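Cyanophage-like gp41-1 intein (Metagenome, PDB 6QAZ) probably carries out protein splicing, excising itself and joining the flanking sequences, as a naturally split intein. Local coordinates at residues 8-12 / 119-123; 81-85 / 96-100; 22-26 / 38-42; 44-50 / 102-108. All blocks are in the same frame, centred on the assembly; numbering follows the deposited sequence. Where two conformers were deposited one is given.

Contact 1 joins a segment near the start of the chain to one near its end, and the other three contacts fall between them in sequence. Contact 3 closes first; contact 4 opens next and encloses contact 2. Strand 93-113 threads the fold: it supplies a segment to contacts 2 and 4 and pairs with strand 34-41 of contact 3. Contacts 2 and 3 lie on opposite sides of the molecule's centre, their centres about 29 Å apart, and repeat one motif, consistent with the pseudo-twofold symmetry of the HINT (Hedgehog/intein) fold. The centre of contact 4 lies about 19 Å from that of contact 2 and about 20 Å from that of contact 3. Contacts 1 and 3 touch through V11 CG2 and I23 CD1 (3.7 Å).

Contact 1 (8-12 / 119-123); sequences KTQVQ and FYAND
Near the middle of the intein, the extended 10-12 runs past 119-121 at 142° between N-to-C directions, axes 5.6 Å apart at their closest, with Q10 nearest N122 and V11 nearest A121. N122 (52/36) and D123 (71/14) both take left-handed backbone angles, turning the chain back. N122, with chi1 at m, meets the backbone of Q10 twice: Q10 N donates to N122 OD1 (2.9 Å) and N122 N to Q10 O (2.8 Å). A water adds a second link here, donating to Q10 OE1 (2.6 Å) and N122 OD1 (2.7 Å). Where the strands diverge, another accepts from Q12 N (2.9 Å) and donates to Y120 O (2.7 Å). N122 ND2 also reaches E59 O, and T9 OG1 bonds D6 O. Among the apolar contacts, V11 CG1 touches F119 CD1 (3.7 Å) and T9 CG2 touches A121 CB (3.6 Å). Consistent with a HINT fold, N- and C-terminal hairpins, 10-13/16-19 and 118-121/124-127, thus meet centrally, with V11 and F119 both packing on strand 28-31.

Contact 2 (81-85 / 96-100); sequences LKEGM and KILKI
This is a surface contact in which a type II beta turn, K82 to M85, docks on the edge of a bulged strand, at the far side of the HINT fold from the 22-26 loop. The turn closes with M85 N to K82 O at 3.1 Å; E83 (-51/139) and G84 (94/-17) are its two central residues, and at the angles of G84 a CB would jam against the carbonyl of E83. E83 CA lies opposite I97 CA, 4.8 Å away. Two backbone bonds fix the register: G84 N donates to I97 O (2.9 Å) and I97 N to M85 O (2.8 Å, almost straight).

On the strand, L98 (-85/-40) and K99 face T53 together as a classic beta bulge, so that I97 and I100, three residues apart, both point their CA-to-CB bonds toward the turn. I97, chi1 m and chi2 t, sets its CD1 3.8 Å from L81 CD1; I100 CD1 comes within 3.4 Å of L81 O. Behind them L81 and I97 pack on I52 and L87, tying the loop to strands 45-54 and 86-89. E83, with chi1 at m, lays its CG 3.5 Å from K99 CA and carries its carboxylate along the strand beyond the bulge, where E83 OE2 accepts from I100 N at 3.0 Å.

Contact 3 (22-26 / 38-42); sequences NIQVG and VLNVF
V25, chi1 at t, lies over the bulged backbone of 38-41: its CG2 sits 3.8 Å from L39 O, 4.0 Å from N40 CA and 3.9 Å from V41 N, and 4.2 Å from V41 CG2. In register V25 pairs with V38, CA to CA 5.0 Å. V25 (-54/136) is followed by G26 (95/-17), where a CB would jam against the V25 carbonyl. This bend brings G26 N to V38 O, a straight hydrogen bond of 2.9 Å, and V25 CA makes a CA-H...O contact of 3.5 Å to the same V38 O. L39 (-93/-29) and N40 both face E112 on strand 93-113, a classic beta bulge, which lets V38 and V41 alike direct their CA-to-CB bonds toward the loop. A glycine N bonded to the strand carbonyl just ahead of a classic bulge recurs in 81-85/96-100, where G84 meets I97, consistent with the pseudo-twofold repeat of the HINT fold. Deeper in, I23, with chi1 and chi2 both m, meets V38 and V41: I23 CG2 is 3.7 Å from V38 CG2 and 4.4 Å from V41 CG2. I23 also packs on V11 and T13 of strand 10-13, and both I23 and V38 rest against V29 of strand 28-31.

Contact 4 (44-50 / 102-108); sequences KSKKKSY and ELDEREL
Strands 45-50 and 102-108 run antiparallel, axes 4.4 Å apart at 145°. S45/L108 and K47/R106 are hydrogen-bonded pairs: S45 N to L108 O 3.1 Å, L108 N to S45 O 2.9 Å, K47 N to R106 O 3.1 Å, R106 N to K47 O 3.0 Å. K46/E107 and K48/E105 are non-hydrogen-bonded. A beta bulge then shifts the register by one, so Y50 pairs with E102. There D104 O accepts from both S49 N (3.0 Å) and S49 OG (2.8 Å), and L103 N donates to S49 O (2.8 Å).

K46, K48, Y50, E102, E105 and E107 share one face; K48, rotamer t-p-p-p, curls round so that its NZ makes a salt bridge to E102 OE2 (2.8 Å). On the face of S45, K47, R106 and L108, K47 NZ donates to S45 OG (2.8 Å). R106 NH2 bridges D104 OD1 (2.9 Å), and R106 NH1 pairs with D6. In the curled antiparallel sheet of this HINT fold, strand 45-54 also pairs with 59-63, whose I61 touches S49, L103 and R106.

Contact 1 (8-12 / 119-123)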
# COMPACT_ATOMS: atom_id res chain seq x y z
N LYS A 8 2.62 -3.58 10.01
CA LYS A 8 1.54 -2.98 10.80
C LYS A 8 0.60 -2.17 9.93
O LYS A 8 -0.35 -1.58 10.46
CB LYS A 8 2.12 -2.14 11.92
CG LYS A 8 2.94 -2.99 12.90
CD LYS A 8 3.24 -2.47 14.23
CE LYS A 8 2.09 -1.89 15.04
NZ LYS A 8 1.23 -2.84 15.80
N THR A 9 0.81 -2.13 8.63
CA THR A 9 -0.13 -1.47 7.71
C THR A 9 -1.51 -2.06 7.91
O THR A 9 -1.65 -3.29 7.91
CB THR A 9 0.32 -1.72 6.27
OG1 THR A 9 1.68 -1.30 6.07
CG2 THR A 9 -0.56 -0.98 5.29
N GLN A 10 -2.53 -1.23 8.02
CA GLN A 10 -3.90 -1.72 8.20
C GLN A 10 -4.65 -1.76 6.87
O GLN A 10 -4.57 -0.84 6.06
CB GLN A 10 -4.67 -0.91 9.22
CG GLN A 10 -4.19 -1.17 10.64
CD GLN A 10 -4.95 -0.31 11.61
OE1 GLN A 10 -4.84 0.92 11.58
NE2 GLN A 10 -5.78 -0.92 12.45
N VAL A 11 -5.38 -2.84 6.69
CA VAL A 11 -6.28 -3.02 5.53
C VAL A 11 -7.66 -3.33 6.09
O VAL A 11 -7.81 -3.80 7.22
CB VAL A 11 -5.77 -4.14 4.61
CG1 VAL A 11 -4.41 -3.77 4.04
CG2 VAL A 11 -5.73 -5.49 5.29
N GLN A 12 -8.68 -3.04 5.30
CA GLN A 12 -10.08 -3.17 5.72
C GLN A 12 -10.65 -4.48 5.18
O GLN A 12 -10.73 -4.65 3.96
CB GLN A 12 -10.81 -1.95 5.19
CG GLN A 12 -12.16 -1.78 5.84
CD GLN A 12 -12.78 -0.46 5.52
OE1 GLN A 12 -12.15 0.52 5.12
NE2 GLN A 12 -14.07 -0.42 5.71
N PHE A 119 -5.89 -2.04 -3.07
CA PHE A 119 -6.58 -2.05 -1.79
C PHE A 119 -6.19 -0.79 -1.03
O PHE A 119 -5.10 -0.22 -1.24
CB PHE A 119 -6.31 -3.31 -0.95
CG PHE A 119 -4.86 -3.65 -0.68
CD1 PHE A 119 -4.17 -3.12 0.38
CD2 PHE A 119 -4.23 -4.54 -1.48
CE1 PHE A 119 -2.86 -3.48 0.63
CE2 PHE A 119 -2.93 -4.93 -1.20
CZ PHE A 119 -2.23 -4.36 -0.18
N TYR A 120 -7.05 -0.36 -0.12
CA TYR A 120 -6.70 0.74 0.78
C TYR A 120 -5.81 0.21 1.91
O TYR A 120 -6.11 -0.78 2.57
CB TYR A 120 -7.97 1.36 1.37
CG TYR A 120 -8.75 2.20 0.37
CD1 TYR A 120 -8.24 3.40 -0.08
CD2 TYR A 120 -9.98 1.82 -0.15
CE1 TYR A 120 -8.89 4.21 -0.99
CE2 TYR A 120 -10.66 2.63 -1.07
CZ TYR A 120 -10.11 3.83 -1.48
OH TYR A 120 -10.73 4.69 -2.38
N ALA A 121 -4.73 0.92 2.15
CA ALA A 121 -3.70 0.58 3.14
C ALA A 121 -3.50 1.84 3.97
O ALA A 121 -3.09 2.87 3.43
CB ALA A 121 -2.45 0.14 2.43
N ASN A 122 -3.86 1.79 5.24
CA ASN A 122 -3.91 3.04 6.06
C ASN A 122 -4.75 4.11 5.35
O ASN A 122 -4.43 5.30 5.43
CB ASN A 122 -2.53 3.54 6.40
CG ASN A 122 -1.70 2.55 7.15
OD1 ASN A 122 -2.20 1.63 7.79
ND2 ASN A 122 -0.41 2.73 7.10
N ASP A 123 -5.80 3.69 4.66
CA ASP A 123 -6.74 4.61 3.97
C ASP A 123 -6.12 5.27 2.74
O ASP A 123 -6.73 6.18 2.19
CB ASP A 123 -7.37 5.63 4.90
CG ASP A 123 -8.24 5.05 5.95
OD1 ASP A 123 -8.95 4.11 5.64
OD2 ASP A 123 -8.26 5.58 7.08
O HOH W 1 0.65 1.52 9.64
O HOH W 2 2.49 1.35 6.62
O HOH W 3 -7.03 0.99 4.91
O HOH W 4 -3.33 2.48 10.12
O HOH W 5 -8.24 -2.44 2.53
O HOH W 6 -9.62 1.63 4.31

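Contact 2 (81-85 / 96-100)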
# COMPACT_ATOMS: atom_id res chain seq x y z
N LEU A 81 8.21 8.26 -7.99
CA LEU A 81 7.15 8.79 -7.10
C LEU A 81 7.81 9.72 -6.08
O LEU A 81 8.78 9.33 -5.45
CB LEU A 81 6.47 7.63 -6.40
CG LEU A 81 5.28 8.01 -5.52
CD1 LEU A 81 4.14 8.58 -6.37
CD2 LEU A 81 4.78 6.80 -4.79
N LYS A 82 7.30 10.93 -5.94
CA LYS A 82 7.99 11.94 -5.11
C LYS A 82 7.00 12.95 -4.56
O LYS A 82 5.84 13.07 -4.97
CB LYS A 82 9.04 12.66 -5.94
CG LYS A 82 8.45 13.40 -7.08
CD LYS A 82 9.49 14.19 -7.87
CE LYS A 82 10.60 13.37 -8.52
NZ LYS A 82 10.13 12.49 -9.63
N GLU A 83 7.54 13.69 -3.63
CA GLU A 83 6.81 14.80 -3.01
C GLU A 83 6.23 15.70 -4.10
O GLU A 83 6.89 15.99 -5.12
CB GLU A 83 7.75 15.55 -2.06
CG GLU A 83 8.31 14.65 -0.96
CD GLU A 83 9.68 15.03 -0.40
OE1 GLU A 83 10.05 16.25 -0.44
OE2 GLU A 83 10.41 14.06 0.01
N GLY A 84 5.00 16.13 -3.86
CA GLY A 84 4.27 17.01 -4.76
C GLY A 84 3.37 16.29 -5.72
O GLY A 84 2.52 16.94 -6.33
N MET A 85 3.59 14.99 -5.90
CA MET A 85 2.62 14.15 -6.62
C MET A 85 1.49 13.80 -5.68
O MET A 85 1.62 14.02 -4.48
CB MET A 85 3.30 12.89 -7.14
CG MET A 85 4.33 13.21 -8.20
SD MET A 85 5.10 11.70 -8.77
CE MET A 85 6.19 12.33 -10.03
N LYS A 96 -1.84 15.37 -1.76
CA LYS A 96 -0.41 15.56 -2.06
C LYS A 96 0.47 14.74 -1.13
O LYS A 96 0.25 14.71 0.08
CB LYS A 96 -0.06 17.04 -1.87
CG LYS A 96 -0.57 18.11 -2.83
CD LYS A 96 0.33 18.24 -3.99
CE LYS A 96 -0.28 19.10 -5.07
NZ LYS A 96 -0.41 20.53 -4.66
N ILE A 97 1.52 14.20 -1.70
CA ILE A 97 2.66 13.66 -0.92
C ILE A 97 3.47 14.84 -0.40
O ILE A 97 3.98 15.63 -1.18
CB ILE A 97 3.52 12.74 -1.77
CG1 ILE A 97 2.74 11.51 -2.26
CG2 ILE A 97 4.75 12.31 -0.98
CD1 ILE A 97 3.51 10.66 -3.25
N LEU A 98 3.57 14.94 0.91
CA LEU A 98 4.41 15.97 1.54
C LEU A 98 5.86 15.52 1.64
O LEU A 98 6.76 16.38 1.50
CB LEU A 98 3.92 16.29 2.94
CG LEU A 98 2.62 17.02 3.08
CD1 LEU A 98 2.42 17.39 4.53
CD2 LEU A 98 2.52 18.25 2.22
N LYS A 99 6.10 14.25 1.96
CA LYS A 99 7.43 13.75 2.28
C LYS A 99 7.53 12.33 1.84
O LYS A 99 6.59 11.57 2.07
CB LYS A 99 7.75 13.80 3.79
CG LYS A 99 7.59 15.10 4.51
CD LYS A 99 7.76 14.90 5.97
CE LYS A 99 7.02 15.98 6.74
NZ LYS A 99 7.40 16.07 8.16
N ILE A 100 8.70 11.95 1.39
CA ILE A 100 9.11 10.54 1.30
C ILE A 100 10.44 10.44 2.04
O ILE A 100 11.38 11.18 1.72
CB ILE A 100 9.20 10.05 -0.13
CG1 ILE A 100 7.87 10.28 -0.86
CG2 ILE A 100 9.61 8.59 -0.13
CD1 ILE A 100 7.75 9.68 -2.21

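Contact 3 (22-26 / 38-42)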
# COMPACT_ATOMS: atom_id res chain seq x y z
N ASN A 22 -1.27 -10.11 9.40
CA ASN A 22 -2.24 -11.12 9.84
C ASN A 22 -3.13 -11.57 8.68
O ASN A 22 -3.97 -12.44 8.91
CB ASN A 22 -3.06 -10.57 11.00
CG ASN A 22 -2.24 -10.32 12.24
OD1 ASN A 22 -1.26 -11.03 12.50
ND2 ASN A 22 -2.58 -9.31 13.03
N ILE A 23 -2.99 -11.01 7.51
CA ILE A 23 -3.84 -11.37 6.35
C ILE A 23 -3.45 -12.77 5.87
O ILE A 23 -2.27 -13.16 5.87
CB ILE A 23 -3.68 -10.31 5.26
CG1 ILE A 23 -4.44 -9.04 5.62
CG2 ILE A 23 -4.05 -10.84 3.87
CD1 ILE A 23 -5.94 -9.16 5.51
N GLN A 24 -4.47 -13.51 5.45
CA GLN A 24 -4.29 -14.87 4.92
C GLN A 24 -4.98 -14.98 3.58
O GLN A 24 -5.91 -14.21 3.26
CB GLN A 24 -4.71 -15.89 5.95
CG GLN A 24 -6.17 -15.82 6.26
CD GLN A 24 -6.39 -16.69 7.48
OE1 GLN A 24 -6.66 -16.20 8.57
NE2 GLN A 24 -6.20 -17.97 7.29
N VAL A 25 -4.56 -15.94 2.80
CA VAL A 25 -5.25 -16.25 1.54
C VAL A 25 -6.71 -16.51 1.85
O VAL A 25 -7.05 -17.20 2.82
CB VAL A 25 -4.60 -17.45 0.84
CG1 VAL A 25 -5.45 -17.94 -0.33
CG2 VAL A 25 -3.17 -17.17 0.42
N GLY A 26 -7.56 -15.94 1.01
CA GLY A 26 -9.02 -16.03 1.17
C GLY A 26 -9.63 -14.85 1.89
O GLY A 26 -10.85 -14.68 1.79
N VAL A 38 -7.74 -11.99 -1.37
CA VAL A 38 -6.30 -12.23 -1.23
C VAL A 38 -5.99 -13.62 -1.83
O VAL A 38 -6.46 -14.64 -1.31
CB VAL A 38 -5.86 -12.14 0.22
CG1 VAL A 38 -4.37 -12.43 0.35
CG2 VAL A 38 -6.19 -10.77 0.80
N LEU A 39 -5.26 -13.62 -2.92
CA LEU A 39 -4.92 -14.82 -3.68
C LEU A 39 -3.59 -15.41 -3.25
O LEU A 39 -3.38 -16.61 -3.38
CB LEU A 39 -4.86 -14.49 -5.17
CG LEU A 39 -6.14 -13.93 -5.78
CD1 LEU A 39 -5.97 -13.63 -7.23
CD2 LEU A 39 -7.28 -14.88 -5.55
N ASN A 40 -2.67 -14.57 -2.77
CA ASN A 40 -1.33 -15.02 -2.35
C ASN A 40 -0.87 -14.16 -1.21
O ASN A 40 -1.11 -12.95 -1.19
CB ASN A 40 -0.28 -14.90 -3.45
CG ASN A 40 -0.63 -15.59 -4.73
OD1 ASN A 40 -1.43 -15.06 -5.51
ND2 ASN A 40 -0.06 -16.75 -4.91
N VAL A 41 -0.17 -14.79 -0.29
CA VAL A 41 0.66 -14.09 0.71
C VAL A 41 2.08 -14.58 0.45
O VAL A 41 2.40 -15.74 0.72
CB VAL A 41 0.19 -14.30 2.14
CG1 VAL A 41 1.10 -13.57 3.10
CG2 VAL A 41 -1.26 -13.90 2.31
N PHE A 42 2.88 -13.72 -0.16
CA PHE A 42 4.24 -14.10 -0.54
C PHE A 42 5.09 -14.11 0.71
O PHE A 42 4.70 -13.59 1.75
CB PHE A 42 4.77 -13.13 -1.60
CG PHE A 42 3.92 -13.10 -2.85
CD1 PHE A 42 3.86 -14.19 -3.72
CD2 PHE A 42 3.20 -11.96 -3.18
CE1 PHE A 42 3.08 -14.13 -4.86
CE2 PHE A 42 2.43 -11.93 -4.33
CZ PHE A 42 2.37 -13.01 -5.15

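Contact 4 (44-50 / 102-108)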
# COMPACT_ATOMS: atom_id res chain seq x y z
N LYS A 44 7.52 -13.20 3.67
CA LYS A 44 8.05 -11.99 4.30
C LYS A 44 9.50 -11.83 3.82
O LYS A 44 10.20 -12.79 3.63
CB LYS A 44 8.20 -12.09 5.82
CG LYS A 44 7.09 -11.50 6.66
CD LYS A 44 7.07 -12.03 8.07
CE LYS A 44 8.42 -12.19 8.74
NZ LYS A 44 8.30 -12.53 10.17
N SER A 45 9.95 -10.60 3.70
CA SER A 45 11.25 -10.24 3.14
C SER A 45 11.79 -9.03 3.87
O SER A 45 11.04 -8.20 4.18
CB SER A 45 11.18 -9.99 1.63
OG SER A 45 10.33 -8.88 1.35
N LYS A 46 13.10 -8.93 3.99
CA LYS A 46 13.73 -7.77 4.59
C LYS A 46 14.22 -6.89 3.46
O LYS A 46 14.98 -7.36 2.59
CB LYS A 46 14.91 -8.20 5.44
CG LYS A 46 15.42 -7.11 6.38
CD LYS A 46 16.45 -7.60 7.37
CE LYS A 46 16.83 -6.53 8.37
NZ LYS A 46 18.21 -6.73 8.88
N LYS A 47 13.77 -5.65 3.47
CA LYS A 47 14.08 -4.68 2.42
C LYS A 47 14.25 -3.30 3.07
O LYS A 47 13.70 -3.02 4.16
CB LYS A 47 12.97 -4.59 1.36
CG LYS A 47 12.49 -5.88 0.72
CD LYS A 47 11.38 -5.67 -0.31
CE LYS A 47 11.25 -6.79 -1.32
NZ LYS A 47 10.06 -7.61 -1.08
N LYS A 48 14.95 -2.42 2.38
CA LYS A 48 14.93 -1.01 2.77
C LYS A 48 13.51 -0.48 2.68
O LYS A 48 12.79 -0.76 1.72
CB LYS A 48 15.88 -0.20 1.89
CG LYS A 48 16.05 1.28 2.26
CD LYS A 48 16.49 1.53 3.71
CE LYS A 48 17.87 0.98 4.00
NZ LYS A 48 18.90 1.57 3.12
N SER A 49 13.12 0.30 3.67
CA SER A 49 11.77 0.85 3.76
C SER A 49 11.80 2.36 3.66
O SER A 49 12.81 2.99 3.95
CB SER A 49 11.10 0.38 5.01
OG SER A 49 11.66 0.90 6.20
N TYR A 50 10.65 2.90 3.28
CA TYR A 50 10.42 4.32 3.03
C TYR A 50 9.06 4.67 3.60
O TYR A 50 8.11 3.91 3.48
CB TYR A 50 10.38 4.63 1.53
CG TYR A 50 11.66 4.32 0.83
CD1 TYR A 50 11.98 3.02 0.48
CD2 TYR A 50 12.57 5.32 0.52
CE1 TYR A 50 13.18 2.69 -0.11
CE2 TYR A 50 13.76 5.01 -0.13
CZ TYR A 50 14.08 3.68 -0.39
OH TYR A 50 15.26 3.32 -1.00
N GLU A 102 13.40 7.91 3.58
CA GLU A 102 14.03 6.59 3.69
C GLU A 102 14.19 6.28 5.17
O GLU A 102 14.70 7.13 5.94
CB GLU A 102 15.33 6.55 2.92
CG GLU A 102 15.91 5.16 2.88
CD GLU A 102 17.16 5.02 2.03
OE1 GLU A 102 17.48 5.95 1.27
OE2 GLU A 102 17.81 3.98 2.16
N LEU A 103 13.83 5.07 5.53
CA LEU A 103 13.96 4.59 6.91
C LEU A 103 15.06 3.52 6.90
O LEU A 103 16.16 3.80 6.40
CB LEU A 103 12.60 4.10 7.42
CG LEU A 103 11.47 5.12 7.40
CD1 LEU A 103 10.22 4.47 7.95
CD2 LEU A 103 11.80 6.36 8.23
N ASP A 104 14.79 2.41 7.50
CA ASP A 104 15.75 1.34 7.78
C ASP A 104 15.37 0.08 7.00
O ASP A 104 14.30 -0.01 6.40
CB ASP A 104 15.77 1.09 9.29
CG ASP A 104 14.40 0.94 9.95
OD1 ASP A 104 13.38 0.92 9.27
OD2 ASP A 104 14.40 0.87 11.20
N GLU A 105 16.23 -0.91 7.04
CA GLU A 105 15.88 -2.25 6.58
C GLU A 105 14.96 -2.88 7.60
O GLU A 105 15.27 -2.85 8.79
CB GLU A 105 17.15 -3.07 6.43
CG GLU A 105 17.96 -2.64 5.24
CD GLU A 105 18.36 -3.79 4.35
OE1 GLU A 105 17.45 -4.51 3.86
OE2 GLU A 105 19.58 -3.98 4.16
N ARG A 106 13.88 -3.49 7.14
CA ARG A 106 12.96 -4.17 8.06
C ARG A 106 12.20 -5.24 7.29
O ARG A 106 12.18 -5.27 6.06
CB ARG A 106 12.03 -3.15 8.67
CG ARG A 106 11.09 -2.53 7.67
CD ARG A 106 10.06 -1.60 8.30
NE ARG A 106 10.68 -0.46 8.91
CZ ARG A 106 10.04 0.42 9.66
NH1 ARG A 106 8.75 0.31 9.91
NH2 ARG A 106 10.69 1.48 10.10
N GLU A 107 11.56 -6.12 8.06
CA GLU A 107 10.67 -7.12 7.46
C GLU A 107 9.44 -6.42 6.89
O GLU A 107 8.87 -5.51 7.51
CB GLU A 107 10.24 -8.12 8.53
CG GLU A 107 11.36 -8.93 9.12
CD GLU A 107 12.07 -9.88 8.18
OE1 GLU A 107 11.46 -10.31 7.19
OE2 GLU A 107 13.19 -10.30 8.52
N LEU A 108 9.04 -6.86 5.71
CA LEU A 108 7.89 -6.32 5.00
C LEU A 108 7.08 -7.47 4.43
O LEU A 108 7.62 -8.58 4.18
CB LEU A 108 8.36 -5.39 3.88
CG LEU A 108 9.21 -4.17 4.26
CD1 LEU A 108 9.65 -3.50 2.99
CD2 LEU A 108 8.48 -3.20 5.13
O HOH W 7 12.62 -12.13 5.88
O HOH W 8 7.65 -9.63 1.34